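Local atomic coordinates of A-type flavoprotein (Giardia intestinalis, PDB entry 2Q9U), a protein that probably carries electrons from a bound flavin mononucleotide to a diiron centre, where oxygen is scavenged in the parasite. Residues P15-V20 with D164-S169; P149-P154 with R212-V217; D359-L364 with A370-E375. All blocks are in the same frame, centred on the assembly; numbering follows the deposited sequence.

Contact 1: residues P15-V20 with D164-S169; sequences PGVYWV and DKILFS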
loop_
_atom_site.group_PDB
_atom_site.type_symbol
_atom_site.label_atom_id
_atom_site.label_comp_id
_atom_site.label_asym_id
_atom_site.label_seq_id
_atom_site.Cartn_x
_atom_site.Cartn_y
_atom_site.Cartn_z
ATOM N N PRO A 15 10.307 21.693 35.895
ATOM C CA PRO A 15 10.605 21.213 37.255
ATOM C C PRO A 15 9.483 20.374 37.861
ATOM O O PRO A 15 8.350 20.832 37.972
ATOM C CB PRO A 15 10.841 22.502 38.047
ATOM C CG PRO A 15 11.455 23.440 36.988
ATOM C CD PRO A 15 10.586 23.141 35.754
ATOM N N GLY A 16 9.830 19.126 38.151
ATOM C CA GLY A 16 8.959 18.170 38.824
ATOM C C GLY A 16 7.884 17.534 37.940
ATOM O O GLY A 16 7.017 16.849 38.464
ATOM N N VAL A 17 7.924 17.771 36.615
ATOM C CA VAL A 17 6.916 17.196 35.678
ATOM C C VAL A 17 7.656 16.398 34.610
ATOM O O VAL A 17 8.486 16.943 33.883
ATOM C CB VAL A 17 5.943 18.257 35.061
ATOM C CG1 VAL A 17 4.859 17.599 34.173
ATOM C CG2 VAL A 17 5.260 19.143 36.162
ATOM N N TYR A 18 7.385 15.097 34.567
ATOM C CA TYR A 18 8.134 14.160 33.742
ATOM C C TYR A 18 7.250 13.564 32.666
ATOM O O TYR A 18 6.099 13.200 32.940
ATOM C CB TYR A 18 8.703 13.029 34.598
ATOM C CG TYR A 18 9.721 13.469 35.634
ATOM C CD1 TYR A 18 9.327 14.132 36.792
ATOM C CD2 TYR A 18 11.070 13.206 35.454
ATOM C CE1 TYR A 18 10.280 14.542 37.760
ATOM C CE2 TYR A 18 12.036 13.611 36.417
ATOM C CZ TYR A 18 11.618 14.264 37.563
ATOM O OH TYR A 18 12.528 14.669 38.522
ATOM N N TRP A 19 7.803 13.443 31.464
ATOM C CA TRP A 19 7.131 12.703 30.389
ATOM C C TRP A 19 7.295 11.226 30.631
ATOM O O TRP A 19 8.422 10.707 30.727
ATOM C CB TRP A 19 7.693 13.112 29.031
ATOM C CG TRP A 19 7.085 12.452 27.858
ATOM C CD1 TRP A 19 5.976 12.863 27.163
ATOM C CD2 TRP A 19 7.551 11.262 27.210
ATOM N NE1 TRP A 19 5.732 12.005 26.122
ATOM C CE2 TRP A 19 6.681 11.012 26.126
ATOM C CE3 TRP A 19 8.635 10.395 27.433
ATOM C CZ2 TRP A 19 6.859 9.932 25.250
ATOM C CZ3 TRP A 19 8.812 9.300 26.573
ATOM C CH2 TRP A 19 7.925 9.085 25.492
ATOM N N VAL A 20 6.164 10.531 30.747
ATOM C CA VAL A 20 6.181 9.081 30.940
ATOM C C VAL A 20 5.272 8.388 29.873
ATOM O O VAL A 20 4.721 7.326 30.112
ATOM C CB VAL A 20 5.773 8.689 32.373
ATOM C CG1 VAL A 20 6.855 9.156 33.408
ATOM C CG2 VAL A 20 4.352 9.191 32.718
ATOM N N ASP A 164 2.164 26.190 38.521
ATOM C CA ASP A 164 3.157 26.063 37.464
ATOM C C ASP A 164 2.686 26.591 36.095
ATOM O O ASP A 164 3.483 26.663 35.151
ATOM C CB ASP A 164 3.615 24.608 37.365
ATOM C CG ASP A 164 4.423 24.158 38.590
ATOM O OD1 ASP A 164 4.697 25.005 39.460
ATOM O OD2 ASP A 164 4.774 22.968 38.678
ATOM N N LYS A 165 1.401 26.953 36.005
ATOM C CA LYS A 165 0.803 27.557 34.812
ATOM C C LYS A 165 0.815 26.537 33.662
ATOM O O LYS A 165 1.096 26.881 32.496
ATOM C CB LYS A 165 1.516 28.862 34.405
ATOM C CG LYS A 165 1.708 29.904 35.576
ATOM C CD LYS A 165 0.355 30.395 36.169
ATOM C CE LYS A 165 0.556 31.453 37.266
ATOM N NZ LYS A 165 1.195 30.841 38.498
ATOM N N ILE A 166 0.497 25.292 34.010
ATOM C CA ILE A 166 0.485 24.191 33.033
ATOM C C ILE A 166 -0.930 23.820 32.651
ATOM O O ILE A 166 -1.775 23.556 33.514
ATOM C CB ILE A 166 1.106 22.904 33.596
ATOM C CG1 ILE A 166 2.513 23.126 34.154
ATOM C CG2 ILE A 166 1.169 21.810 32.502
ATOM C CD1 ILE A 166 2.877 22.068 35.206
ATOM N N LEU A 167 -1.183 23.735 31.351
ATOM C CA LEU A 167 -2.423 23.167 30.877
ATOM C C LEU A 167 -2.117 21.770 30.323
ATOM O O LEU A 167 -1.376 21.630 29.326
ATOM C CB LEU A 167 -3.030 24.059 29.786
ATOM C CG LEU A 167 -4.379 23.571 29.246
ATOM C CD1 LEU A 167 -5.475 23.645 30.311
ATOM C CD2 LEU A 167 -4.823 24.312 27.967
ATOM N N PHE A 168 -2.666 20.744 30.947
ATOM C CA PHE A 168 -2.580 19.381 30.377
ATOM C C PHE A 168 -3.787 19.251 29.460
ATOM O O PHE A 168 -4.931 19.086 29.926
ATOM C CB PHE A 168 -2.628 18.329 31.491
ATOM C CG PHE A 168 -1.446 18.377 32.423
ATOM C CD1 PHE A 168 -0.251 17.729 32.095
ATOM C CD2 PHE A 168 -1.535 19.038 33.644
ATOM C CE1 PHE A 168 0.856 17.764 32.959
ATOM C CE2 PHE A 168 -0.451 19.069 34.513
ATOM C CZ PHE A 168 0.747 18.438 34.180
ATOM N N SER A 169 -3.557 19.393 28.160
ATOM C CA SER A 169 -4.688 19.592 27.249
ATOM C C SER A 169 -5.201 18.307 26.599
ATOM O O SER A 169 -6.137 18.349 25.824
ATOM C CB SER A 169 -4.308 20.606 26.157
ATOM O OG SER A 169 -3.141 20.160 25.481
HETATM O O HOH W 1 6.637 22.559 36.779
#
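Pro15 and Asp164 bring the two backbones to 8.9 Å between their CA atoms, with no direct hydrogen bond between the segments, because each strand belongs to a different sheet of the metallo-beta-lactamase sandwich: Val17 to strand 17-24 and Ile166 and Phe168 to strand 166-170. Side chains therefore do the joining. Val17 sends a methyl to each neighbour, a task suited to a branched residue. CG2, anti to the carbonyl carbon, meets Ile166 CD1 tip to tip at 3.9 Å. CG1, anti to the backbone N (chi1 -176°), comes to the edge of the Phe168 ring, near its plane, 4.2 Å from CE1. Ile166 CG2 lies above one face of that ring, toward its rim, while CD1 on the other branch meets Val17. Leu227 of strand 225-228 touches both Val17 and Phe168, which extends the apolar layer. At the start of strand 166-170, Lys165 and Ile166 both face Cys161 in a G1 beta bulge. Beside Pro15 the contact turns polar: Arg141 salt-bridges Asp164 and also donates to the carbonyl of Pro15. A water completes this join, giving one hydrogen to Pro15 O at 2.7 Å and the other to Asp164 OD2, also at 2.7 Å.

Contact 2: residues P149-P154 with R212-V217; sequences PLLHWP and RKALEV. With FMN (flavin mononucleotide), chain F; FEO (mu-oxo-diiron), chain G.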
loop_
_atom_site.group_PDB
_atom_site.type_symbol
_atom_site.label_atom_id
_atom_site.label_comp_id
_atom_site.label_asym_id
_atom_site.label_seq_id
_atom_site.Cartn_x
_atom_site.Cartn_y
_atom_site.Cartn_z
ATOM N N PRO A 149 -16.673 19.467 26.815
ATOM C CA PRO A 149 -17.499 18.437 26.166
ATOM C C PRO A 149 -17.603 18.636 24.657
ATOM O O PRO A 149 -17.733 19.762 24.188
ATOM C CB PRO A 149 -18.879 18.615 26.822
ATOM C CG PRO A 149 -18.867 19.993 27.383
ATOM C CD PRO A 149 -17.447 20.200 27.837
ATOM N N LEU A 150 -17.510 17.519 23.934
ATOM C CA LEU A 150 -17.439 17.464 22.476
ATOM C C LEU A 150 -16.242 18.219 21.901
ATOM O O LEU A 150 -16.317 18.797 20.816
ATOM C CB LEU A 150 -18.766 17.845 21.790
ATOM C CG LEU A 150 -19.948 16.887 21.992
ATOM C CD1 LEU A 150 -21.179 17.479 21.317
ATOM C CD2 LEU A 150 -19.665 15.449 21.460
ATOM N N LEU A 151 -15.120 18.178 22.627
ATOM C CA LEU A 151 -13.831 18.601 22.088
ATOM C C LEU A 151 -12.782 17.544 22.441
ATOM O O LEU A 151 -11.875 17.820 23.233
ATOM C CB LEU A 151 -13.418 19.994 22.639
ATOM C CG LEU A 151 -12.274 20.720 21.914
ATOM C CD1 LEU A 151 -12.744 21.122 20.518
ATOM C CD2 LEU A 151 -11.804 21.978 22.720
ATOM N N HIS A 152 -12.892 16.338 21.863
ATOM C CA HIS A 152 -13.900 15.988 20.853
ATOM C C HIS A 152 -14.942 14.944 21.335
ATOM O O HIS A 152 -15.838 14.565 20.560
ATOM C CB HIS A 152 -13.186 15.460 19.590
ATOM C CG HIS A 152 -12.458 14.182 19.825
ATOM N ND1 HIS A 152 -12.911 12.967 19.354
ATOM C CD2 HIS A 152 -11.334 13.916 20.540
ATOM C CE1 HIS A 152 -12.083 12.010 19.745
ATOM N NE2 HIS A 152 -11.124 12.562 20.473
ATOM N N TRP A 153 -14.816 14.451 22.579
ATOM C CA TRP A 153 -15.814 13.506 23.128
ATOM C C TRP A 153 -16.620 14.188 24.251
ATOM O O TRP A 153 -16.152 15.204 24.800
ATOM C CB TRP A 153 -15.118 12.236 23.644
ATOM C CG TRP A 153 -14.944 11.159 22.609
ATOM C CD1 TRP A 153 -15.018 11.294 21.236
ATOM C CD2 TRP A 153 -14.637 9.780 22.855
ATOM N NE1 TRP A 153 -14.798 10.083 20.632
ATOM C CE2 TRP A 153 -14.560 9.136 21.596
ATOM C CE3 TRP A 153 -14.444 9.024 24.016
ATOM C CZ2 TRP A 153 -14.280 7.770 21.470
ATOM C CZ3 TRP A 153 -14.171 7.651 23.888
ATOM C CH2 TRP A 153 -14.091 7.053 22.629
ATOM N N PRO A 154 -17.812 13.639 24.604
ATOM C CA PRO A 154 -18.560 14.158 25.773
ATOM C C PRO A 154 -17.736 14.183 27.061
ATOM O O PRO A 154 -17.932 15.079 27.889
ATOM C CB PRO A 154 -19.748 13.182 25.898
ATOM C CG PRO A 154 -19.971 12.711 24.480
ATOM C CD PRO A 154 -18.544 12.534 23.948
ATOM N N ARG A 212 -14.299 27.479 20.727
ATOM C CA ARG A 212 -14.533 28.861 21.161
ATOM C C ARG A 212 -14.727 28.889 22.681
ATOM O O ARG A 212 -14.111 29.712 23.370
ATOM C CB ARG A 212 -15.738 29.480 20.437
ATOM C CG ARG A 212 -15.436 29.933 18.991
ATOM C CD ARG A 212 -16.513 30.898 18.443
ATOM N NE ARG A 212 -17.855 30.311 18.436
ATOM C CZ ARG A 212 -18.350 29.518 17.485
ATOM N NH1 ARG A 212 -17.626 29.179 16.428
ATOM N NH2 ARG A 212 -19.593 29.059 17.599
ATOM N N LYS A 213 -15.526 27.942 23.192
ATOM C CA LYS A 213 -15.826 27.827 24.639
ATOM C C LYS A 213 -14.557 27.542 25.425
ATOM O O LYS A 213 -14.291 28.152 26.466
ATOM C CB LYS A 213 -16.881 26.725 24.898
ATOM C CG LYS A 213 -16.466 25.482 25.786
ATOM C CD LYS A 213 -15.805 24.235 25.030
ATOM C CE LYS A 213 -16.314 22.884 25.497
ATOM N NZ LYS A 213 -17.727 22.397 25.042
ATOM N N ALA A 214 -13.766 26.610 24.903
ATOM C CA ALA A 214 -12.598 26.129 25.589
ATOM C C ALA A 214 -11.575 27.254 25.642
ATOM O O ALA A 214 -10.982 27.490 26.687
ATOM C CB ALA A 214 -12.031 24.884 24.869
ATOM N N LEU A 215 -11.397 27.966 24.524
ATOM C CA LEU A 215 -10.452 29.077 24.474
ATOM C C LEU A 215 -10.860 30.223 25.414
ATOM O O LEU A 215 -10.001 30.832 26.071
ATOM C CB LEU A 215 -10.239 29.573 23.040
ATOM C CG LEU A 215 -9.556 28.564 22.092
ATOM C CD1 LEU A 215 -9.544 29.110 20.667
ATOM C CD2 LEU A 215 -8.139 28.216 22.578
ATOM N N GLU A 216 -12.162 30.484 25.483
ATOM C CA GLU A 216 -12.723 31.447 26.441
ATOM C C GLU A 216 -12.266 31.096 27.878
ATOM O O GLU A 216 -11.667 31.925 28.568
ATOM C CB GLU A 216 -14.250 31.487 26.319
ATOM C CG GLU A 216 -14.939 32.730 26.905
ATOM C CD GLU A 216 -16.453 32.787 26.624
ATOM O OE1 GLU A 216 -17.085 31.733 26.311
ATOM O OE2 GLU A 216 -17.024 33.910 26.724
ATOM N N VAL A 217 -12.503 29.861 28.311
ATOM C CA VAL A 217 -12.081 29.430 29.648
ATOM C C VAL A 217 -10.552 29.548 29.834
ATOM O O VAL A 217 -10.080 30.107 30.850
ATOM C CB VAL A 217 -12.579 27.998 29.997
ATOM C CG1 VAL A 217 -12.129 27.600 31.397
ATOM C CG2 VAL A 217 -14.102 27.928 29.919
HETATM N N1 FMN F . -19.895 8.618 18.295
HETATM C C2 FMN F . -21.064 9.248 17.985
HETATM O O2 FMN F . -22.125 8.857 18.500
HETATM N N3 FMN F . -21.055 10.333 17.130
HETATM C C4 FMN F . -19.883 10.777 16.539
HETATM O O4 FMN F . -19.969 11.656 15.684
HETATM C C4A FMN F . -18.674 10.124 16.844
HETATM N N5 FMN F . -17.456 10.539 16.314
HETATM C C5A FMN F . -16.294 9.860 16.666
HETATM C C6 FMN F . -15.062 10.262 16.141
HETATM C C7 FMN F . -13.876 9.586 16.478
HETATM C C7M FMN F . -12.566 10.189 16.045
HETATM C C8 FMN F . -13.914 8.504 17.355
HETATM C C8M FMN F . -12.684 7.684 17.659
HETATM C C9 FMN F . -15.139 8.102 17.885
HETATM C C9A FMN F . -16.331 8.771 17.548
HETATM N N10 FMN F . -17.555 8.358 18.072
HETATM C C10 FMN F . -18.705 9.044 17.743
HETATM C "C1'" FMN F . -17.661 7.200 19.020
HETATM C "C2'" FMN F . -17.552 5.854 18.308
HETATM O "O2'" FMN F . -18.669 5.595 17.461
HETATM C "C3'" FMN F . -17.344 4.822 19.419
HETATM O "O3'" FMN F . -16.008 4.966 19.878
HETATM C "C4'" FMN F . -17.552 3.381 19.000
HETATM O "O4'" FMN F . -17.583 2.557 20.157
HETATM C "C5'" FMN F . -16.431 2.887 18.094
HETATM O "O5'" FMN F . -16.792 1.624 17.562
HETATM P P FMN F . -15.634 0.601 17.180
HETATM O O1P FMN F . -16.289 -0.448 16.298
HETATM O O2P FMN F . -14.576 1.371 16.444
HETATM O O3P FMN F . -15.028 -0.042 18.416
HETATM FE FE1 FEO G . -6.130 10.972 21.352
HETATM FE FE2 FEO G . -9.559 11.392 21.430
HETATM O O FEO G . -7.814 10.392 21.845
#
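Leu151 and Ala214 form the tight, buried part of this contact, where the loop between strands 142-147 and 157-161 meets helix 208-219 of the metallo-beta-lactamase domain. Leu151 CD2 lies 3.6 Å from Ala214 CB. With CG anti to the backbone N (chi1 -165°), the leucine extends to the helix, and the small alanine lets it come close; Leu204 and Met211 also touch the leucine. The solvent side lies at exposed Pro149, held by one polar bond rather than by packing. Here the bent chain of Lys213 crosses the proline ring, its NZ 3.5 Å from Pro149 CG, and donates to Pro149 O at 2.8 Å. The ammonium lies in the carbonyl plane on a lone pair, with a C=O...N angle of 139°. A lysine suits this margin, since its long chain spans the gap while its charge probably stays near solvent.

Beyond Leu151 the loop turns through a cis peptide into His152, whose NE2 binds iron FE2 at 2.2 Å; His85, Glu87 and Asp171 are also ligands of the diiron centre. Trp153 sets CG over one face of the imidazole, near its rim, and its NE1 is 3.4 Å from C9 of a flavin held by the second subunit. Trp352 of the second subunit packs edge-to-face on Trp153. One short loop thus carries an iron ligand and a flavin neighbour, fastened to the helix on its other side. The arrangement is consistent with electrons passing from the flavin held by one subunit to the irons of the other.

Contact 3: residues D359-L364 with A370-E375; sequences DIVAEL and ADVYDE
Val361 and Leu364, one turn apart on helix 356-367, face Val372 and Glu375 in the connection that leads to strand 378-381 of the flavodoxin-like domain. Val361 and Glu375 cross at about a right angle. The valine puts CG1, anti to its own backbone N (chi1 160°), against the aliphatic start of the glutamate, 3.9 Å from Glu375 CB, while CG2 rests 3.6 Å from Glu375 O. Of the Glu375 side chain, the methylenes CB and CG do the touching; its carboxylate makes a salt bridge with Arg365, so a long residue can be apolar at its root and charged at its end.

Val372 spreads its two methyls over both helix residues. CG1 lies 4.1 Å from Val361 CG1, and CG2 reaches Leu364 CB at 3.6 Å. A beta-branched side chain suits this place because its two methyls can each meet one of two residues a turn apart. Inverse gamma turns centred on Asp371 and Val372 shape the backbone here.

The last link is made by main chain. Ala370 N donates to Leu364 O at 2.9 Å, nearly straight at 165°, with the donor tilted 23° from the carbonyl plane; the small CB of Ala370 is 3.5 Å from the same oxygen.

Around this join, Leu364 packs on Leu330 of helix 324-336, Ala370 touches Ala344 of strand 344-350, and Tyr373 reaches helix 386-409; strand 344-350, helix 356-367 and the adjacent parallel strand 378-381 form a beta-alpha-beta crossover.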
loop_
_atom_site.group_PDB
_atom_site.type_symbol
_atom_site.label_atom_id
_atom_site.label_comp_id
_atom_site.label_asym_id
_atom_site.label_seq_id
_atom_site.Cartn_x
_atom_site.Cartn_y
_atom_site.Cartn_z
ATOM N N ASP A 359 -24.770 14.341 -8.866
ATOM C CA ASP A 359 -24.648 13.731 -7.544
ATOM C C ASP A 359 -23.636 14.493 -6.677
ATOM O O ASP A 359 -23.886 14.701 -5.499
ATOM C CB ASP A 359 -24.230 12.255 -7.606
ATOM C CG ASP A 359 -25.364 11.336 -8.049
ATOM O OD1 ASP A 359 -26.515 11.807 -8.194
ATOM O OD2 ASP A 359 -25.094 10.136 -8.242
ATOM N N ILE A 360 -22.527 14.934 -7.265
ATOM C CA ILE A 360 -21.549 15.733 -6.511
ATOM C C ILE A 360 -22.153 17.090 -6.085
ATOM O O ILE A 360 -22.033 17.504 -4.933
ATOM C CB ILE A 360 -20.280 15.964 -7.313
ATOM C CG1 ILE A 360 -19.508 14.644 -7.475
ATOM C CG2 ILE A 360 -19.424 16.994 -6.605
ATOM C CD1 ILE A 360 -18.355 14.747 -8.521
ATOM N N VAL A 361 -22.818 17.758 -7.016
ATOM C CA VAL A 361 -23.488 19.042 -6.724
ATOM C C VAL A 361 -24.489 18.896 -5.563
ATOM O O VAL A 361 -24.489 19.710 -4.631
ATOM C CB VAL A 361 -24.185 19.640 -7.991
ATOM C CG1 VAL A 361 -25.298 20.682 -7.618
ATOM C CG2 VAL A 361 -23.137 20.266 -8.995
ATOM N N ALA A 362 -25.328 17.866 -5.611
ATOM C CA ALA A 362 -26.333 17.656 -4.567
ATOM C C ALA A 362 -25.655 17.426 -3.216
ATOM O O ALA A 362 -26.077 17.978 -2.178
ATOM C CB ALA A 362 -27.250 16.488 -4.926
ATOM N N GLU A 363 -24.572 16.629 -3.228
ATOM C CA GLU A 363 -23.872 16.349 -1.992
ATOM C C GLU A 363 -23.183 17.606 -1.461
ATOM O O GLU A 363 -23.241 17.885 -0.259
ATOM C CB GLU A 363 -22.900 15.163 -2.177
ATOM C CG GLU A 363 -22.020 14.868 -0.962
ATOM C CD GLU A 363 -22.757 14.465 0.301
ATOM O OE1 GLU A 363 -23.908 13.986 0.241
ATOM O OE2 GLU A 363 -22.137 14.605 1.387
ATOM N N LEU A 364 -22.543 18.372 -2.337
ATOM C CA LEU A 364 -21.900 19.641 -1.917
ATOM C C LEU A 364 -22.907 20.642 -1.327
ATOM O O LEU A 364 -22.647 21.296 -0.311
ATOM C CB LEU A 364 -21.185 20.299 -3.091
ATOM C CG LEU A 364 -19.915 19.614 -3.581
ATOM C CD1 LEU A 364 -19.526 20.299 -4.888
ATOM C CD2 LEU A 364 -18.791 19.796 -2.566
ATOM N N ALA A 370 -22.072 23.692 1.196
ATOM C CA ALA A 370 -21.156 24.578 0.525
ATOM C C ALA A 370 -21.954 25.600 -0.298
ATOM O O ALA A 370 -23.155 25.419 -0.544
ATOM C CB ALA A 370 -20.217 23.775 -0.391
ATOM N N ASP A 371 -21.266 26.662 -0.695
ATOM C CA ASP A 371 -21.771 27.668 -1.633
ATOM C C ASP A 371 -21.614 27.159 -3.074
ATOM O O ASP A 371 -20.606 27.433 -3.758
ATOM C CB ASP A 371 -21.012 28.981 -1.382
ATOM C CG ASP A 371 -21.388 30.098 -2.351
ATOM O OD1 ASP A 371 -22.360 29.954 -3.116
ATOM O OD2 ASP A 371 -20.693 31.142 -2.334
ATOM N N VAL A 372 -22.595 26.371 -3.524
ATOM C CA VAL A 372 -22.541 25.801 -4.865
ATOM C C VAL A 372 -23.161 26.837 -5.827
ATOM O O VAL A 372 -24.339 26.795 -6.148
ATOM C CB VAL A 372 -23.214 24.417 -4.970
ATOM C CG1 VAL A 372 -22.955 23.792 -6.370
ATOM C CG2 VAL A 372 -22.694 23.461 -3.859
ATOM N N TYR A 373 -22.331 27.772 -6.255
ATOM C CA TYR A 373 -22.757 28.916 -7.054
ATOM C C TYR A 373 -23.136 28.580 -8.506
ATOM O O TYR A 373 -23.876 29.331 -9.152
ATOM C CB TYR A 373 -21.664 29.975 -7.026
ATOM C CG TYR A 373 -20.346 29.469 -7.567
ATOM C CD1 TYR A 373 -19.422 28.835 -6.721
ATOM C CD2 TYR A 373 -20.041 29.579 -8.922
ATOM C CE1 TYR A 373 -18.219 28.349 -7.213
ATOM C CE2 TYR A 373 -18.833 29.088 -9.431
ATOM C CZ TYR A 373 -17.928 28.477 -8.560
ATOM O OH TYR A 373 -16.726 28.000 -9.056
ATOM N N ASP A 374 -22.611 27.475 -9.020
ATOM C CA ASP A 374 -22.915 27.031 -10.377
ATOM C C ASP A 374 -23.274 25.543 -10.323
ATOM O O ASP A 374 -22.383 24.686 -10.285
ATOM C CB ASP A 374 -21.685 27.262 -11.255
ATOM C CG ASP A 374 -21.914 26.912 -12.716
ATOM O OD1 ASP A 374 -22.968 26.329 -13.063
ATOM O OD2 ASP A 374 -20.995 27.203 -13.512
ATOM N N GLU A 375 -24.564 25.231 -10.340
ATOM C CA GLU A 375 -25.004 23.843 -10.199
ATOM C C GLU A 375 -24.949 22.987 -11.467
ATOM O O GLU A 375 -25.311 21.806 -11.427
ATOM C CB GLU A 375 -26.414 23.789 -9.662
ATOM C CG GLU A 375 -26.585 24.422 -8.302
ATOM C CD GLU A 375 -28.003 24.260 -7.827
ATOM O OE1 GLU A 375 -28.891 24.159 -8.705
ATOM O OE2 GLU A 375 -28.240 24.202 -6.611
#

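From the N terminus, residues 15-20 open contact 1, which closes some 143 residues later at 164-169 and joins the two sheets of the metallo-beta-lactamase domain. Before that closure, residues 149-154 open contact 2, completed at 212-217, so the two loops cross along the chain. Their centres lie 21 Å apart and their nearest atoms about 6 Å, without touching; contact 2 ties the loop that carries the iron ligand His152 to helix 208-219. Contact 3 follows in series, closing a loop of only five residues within the flavodoxin-like domain. Its centre is 31 Å from that of contact 2, and 47 Å from that of contact 1, across the chain's centre.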